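Local structure of RNA-dependent RNA Polymerase (Bombyx mori cytoplasmic polyhedrosis virus, 6TZ0) at residues S1132-V1137 with V1170-R1175. The protein catalyses template-directed RNA synthesis in a double-stranded RNA virus, making plus strands in transcription and complementary minus strands in genome replication. Residues are numbered along the deposited sequence; the frame is centred on the assembly and turned at random.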
ATOM      1  N   SER A1132      40.950  12.455   8.838  1.00 77.39           N
ATOM      2  CA  SER A1132      42.308  12.417   9.377  1.00 77.39           C
ATOM      3  C   SER A1132      42.877  13.818   9.573  1.00 77.39           C
ATOM      4  O   SER A1132      43.714  14.032  10.457  1.00 77.39           O
ATOM      5  CB  SER A1132      43.213  11.593   8.465  1.00 77.39           C
ATOM      6  OG  SER A1132      43.362  12.214   7.202  1.00 77.39           O
ATOM      7  N   LEU A1133      42.444  14.781   8.762  1.00 75.70           N
ATOM      8  CA  LEU A1133      42.851  16.177   8.899  1.00 75.70           C
ATOM      9  C   LEU A1133      41.622  17.003   9.249  1.00 75.70           C
ATOM     10  O   LEU A1133      40.689  17.086   8.445  1.00 75.70           O
ATOM     11  CB  LEU A1133      43.491  16.703   7.617  1.00 75.70           C
ATOM     12  CG  LEU A1133      44.843  16.139   7.205  1.00 75.70           C
ATOM     13  CD1 LEU A1133      45.247  16.720   5.867  1.00 75.70           C
ATOM     14  CD2 LEU A1133      45.885  16.435   8.270  1.00 75.70           C
ATOM     15  N   TYR A1134      41.650  17.631  10.430  1.00 72.74           N
ATOM     16  CA  TYR A1134      40.578  18.499  10.941  1.00 72.74           C
ATOM     17  C   TYR A1134      39.251  17.751  11.074  1.00 72.74           C
ATOM     18  O   TYR A1134      38.223  18.186  10.557  1.00 72.74           O
ATOM     19  CB  TYR A1134      40.400  19.765  10.093  1.00 72.74           C
ATOM     20  CG  TYR A1134      41.614  20.659  10.069  1.00 72.74           C
ATOM     21  CD1 TYR A1134      41.928  21.467  11.157  1.00 72.74           C
ATOM     22  CD2 TYR A1134      42.437  20.711   8.949  1.00 72.74           C
ATOM     23  CE1 TYR A1134      43.039  22.290  11.140  1.00 72.74           C
ATOM     24  CE2 TYR A1134      43.552  21.534   8.921  1.00 72.74           C
ATOM     25  CZ  TYR A1134      43.846  22.321  10.019  1.00 72.74           C
ATOM     26  OH  TYR A1134      44.951  23.139   9.992  1.00 72.74           O
ATOM     27  N   GLY A1135      39.281  16.614  11.759  1.00 72.09           N
ATOM     28  CA  GLY A1135      38.097  15.887  12.145  1.00 72.09           C
ATOM     29  C   GLY A1135      37.921  15.766  13.637  1.00 72.09           C
ATOM     30  O   GLY A1135      37.071  14.993  14.088  1.00 72.09           O
ATOM     31  N   ASN A1136      38.701  16.512  14.422  1.00 71.31           N
ATOM     32  CA  ASN A1136      38.679  16.336  15.869  1.00 71.31           C
ATOM     33  C   ASN A1136      37.495  17.050  16.513  1.00 71.31           C
ATOM     34  O   ASN A1136      36.908  16.539  17.471  1.00 71.31           O
ATOM     35  CB  ASN A1136      40.012  16.785  16.472  1.00 71.31           C
ATOM     36  CG  ASN A1136      40.417  18.190  16.056  1.00 71.31           C
ATOM     37  OD1 ASN A1136      39.678  18.894  15.373  1.00 71.31           O
ATOM     38  ND2 ASN A1136      41.606  18.601  16.470  1.00 71.31           N
ATOM     39  N   VAL A1137      37.122  18.223  16.013  1.00 68.24           N
ATOM     40  CA  VAL A1137      35.943  18.891  16.553  1.00 68.24           C
ATOM     41  C   VAL A1137      34.706  18.387  15.822  1.00 68.24           C
ATOM     42  O   VAL A1137      34.754  18.047  14.633  1.00 68.24           O
ATOM     43  CB  VAL A1137      36.079  20.425  16.479  1.00 68.24           C
ATOM     44  CG1 VAL A1137      37.285  20.895  17.276  1.00 68.24           C
ATOM     45  CG2 VAL A1137      36.167  20.914  15.063  1.00 68.24           C
ATOM     46  N   VAL A1170      41.236  30.632  14.779  1.00 53.29           N
ATOM     47  CA  VAL A1170      42.541  29.999  14.907  1.00 53.29           C
ATOM     48  C   VAL A1170      42.622  28.686  14.157  1.00 53.29           C
ATOM     49  O   VAL A1170      43.650  28.000  14.243  1.00 53.29           O
ATOM     50  CB  VAL A1170      42.916  29.790  16.384  1.00 53.29           C
ATOM     51  CG1 VAL A1170      42.953  31.119  17.107  1.00 53.29           C
ATOM     52  CG2 VAL A1170      41.937  28.843  17.048  1.00 53.29           C
ATOM     53  N   SER A1171      41.579  28.308  13.427  1.00 56.77           N
ATOM     54  CA  SER A1171      41.606  27.078  12.654  1.00 56.77           C
ATOM     55  C   SER A1171      40.694  27.233  11.451  1.00 56.77           C
ATOM     56  O   SER A1171      39.827  28.107  11.414  1.00 56.77           O
ATOM     57  CB  SER A1171      41.187  25.872  13.496  1.00 56.77           C
ATOM     58  OG  SER A1171      41.160  24.696  12.710  1.00 56.77           O
ATOM     59  N   THR A1172      40.896  26.357  10.467  1.00 60.15           N
ATOM     60  CA  THR A1172      40.132  26.393   9.226  1.00 60.15           C
ATOM     61  C   THR A1172      38.676  25.995   9.409  1.00 60.15           C
ATOM     62  O   THR A1172      37.858  26.271   8.527  1.00 60.15           O
ATOM     63  CB  THR A1172      40.790  25.485   8.186  1.00 60.15           C
ATOM     64  OG1 THR A1172      40.093  25.594   6.940  1.00 60.15           O
ATOM     65  CG2 THR A1172      40.785  24.040   8.647  1.00 60.15           C
ATOM     66  N   GLN A1173      38.333  25.369  10.530  1.00 61.42           N
ATOM     67  CA  GLN A1173      36.974  24.951  10.827  1.00 61.42           C
ATOM     68  C   GLN A1173      36.384  25.722  11.998  1.00 61.42           C
ATOM     69  O   GLN A1173      35.489  25.220  12.679  1.00 61.42           O
ATOM     70  CB  GLN A1173      36.958  23.448  11.082  1.00 61.42           C
ATOM     71  CG  GLN A1173      37.958  23.020  12.123  1.00 61.42           C
ATOM     72  CD  GLN A1173      38.073  21.522  12.210  1.00 61.42           C
ATOM     73  OE1 GLN A1173      37.340  20.796  11.545  1.00 61.42           O
ATOM     74  NE2 GLN A1173      39.000  21.047  13.032  1.00 61.42           N
ATOM     75  N   CYS A1174      36.881  26.934  12.246  1.00 53.18           N
ATOM     76  CA  CYS A1174      36.286  27.802  13.251  1.00 53.18           C
ATOM     77  C   CYS A1174      35.070  28.540  12.723  1.00 53.18           C
ATOM     78  O   CYS A1174      34.142  28.799  13.491  1.00 53.18           O
ATOM     79  CB  CYS A1174      37.304  28.821  13.756  1.00 53.18           C
ATOM     80  SG  CYS A1174      38.607  28.148  14.785  1.00 53.18           S
ATOM     81  N   ARG A1175      35.056  28.869  11.430  1.00 53.26           N
ATOM     82  CA  ARG A1175      34.035  29.761  10.888  1.00 53.26           C
ATOM     83  C   ARG A1175      32.661  29.105  10.889  1.00 53.26           C
ATOM     84  O   ARG A1175      31.696  29.668  11.423  1.00 53.26           O
ATOM     85  CB  ARG A1175      34.437  30.200   9.480  1.00 53.26           C
ATOM     86  CG  ARG A1175      33.530  31.238   8.840  1.00 53.26           C
ATOM     87  CD  ARG A1175      34.110  31.713   7.516  1.00 53.26           C
ATOM     88  NE  ARG A1175      33.308  32.765   6.899  1.00 53.26           N
ATOM     89  CZ  ARG A1175      32.348  32.556   6.002  1.00 53.26           C
ATOM     90  NH1 ARG A1175      32.069  31.328   5.594  1.00 53.26           N
ATOM     91  NH2 ARG A1175      31.675  33.582   5.502  1.00 53.26           N
TER
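In Q1173, CG sits between the backbone N and the carbonyl carbon (chi1 53°) and the chain beyond it runs extended, carrying the amide to Y1134, N1136 and V1137; in Y1134, CG lies anti to the carbonyl carbon (chi1 -62°), and its ring meets T1172. The T1172 methyl CG2 stands 3.5 Å from the centroid of the Y1134 ring, almost on the ring normal, a CH-pi contact centred on one face. S1171 OG approaches the same ring obliquely, 3.4 Å from Y1134 CE1. At the ring edge, in its plane, lies the Q1173 amide, its atom modelled as NE2 3.5 Å from Y1134 CD1, and the amide plane is turned 85° to the ring. As modelled, Q1173 NE2 gives a weak, bent hydrogen bond to N1136 OD1 at 3.3 Å; the amide's orientation is doubtful, because its OE1 then faces the Y1134 carbonyl O, another acceptor. N1136 OD1 also accepts a weak bond from the V1137 backbone N. V1137 meets Q1173 tip to tip, its CG2 3.5 Å from the glutamine CD. V1137 and Q1173 are the buried part of the contact, and both also pack on I1079 of helix 1074-1080. S1171 to C1174 form a type I beta turn, closed by the backbone bond from C1174 N to S1171 O, which presents T1172 and Q1173 at its two central positions. Away from the annotated nucleotide and metal sites, this is loop-to-turn packing within the C-terminal region of the polymerase: the loop following helix 1118-1132 rests against the beta turn that leads into helix 1174-1188.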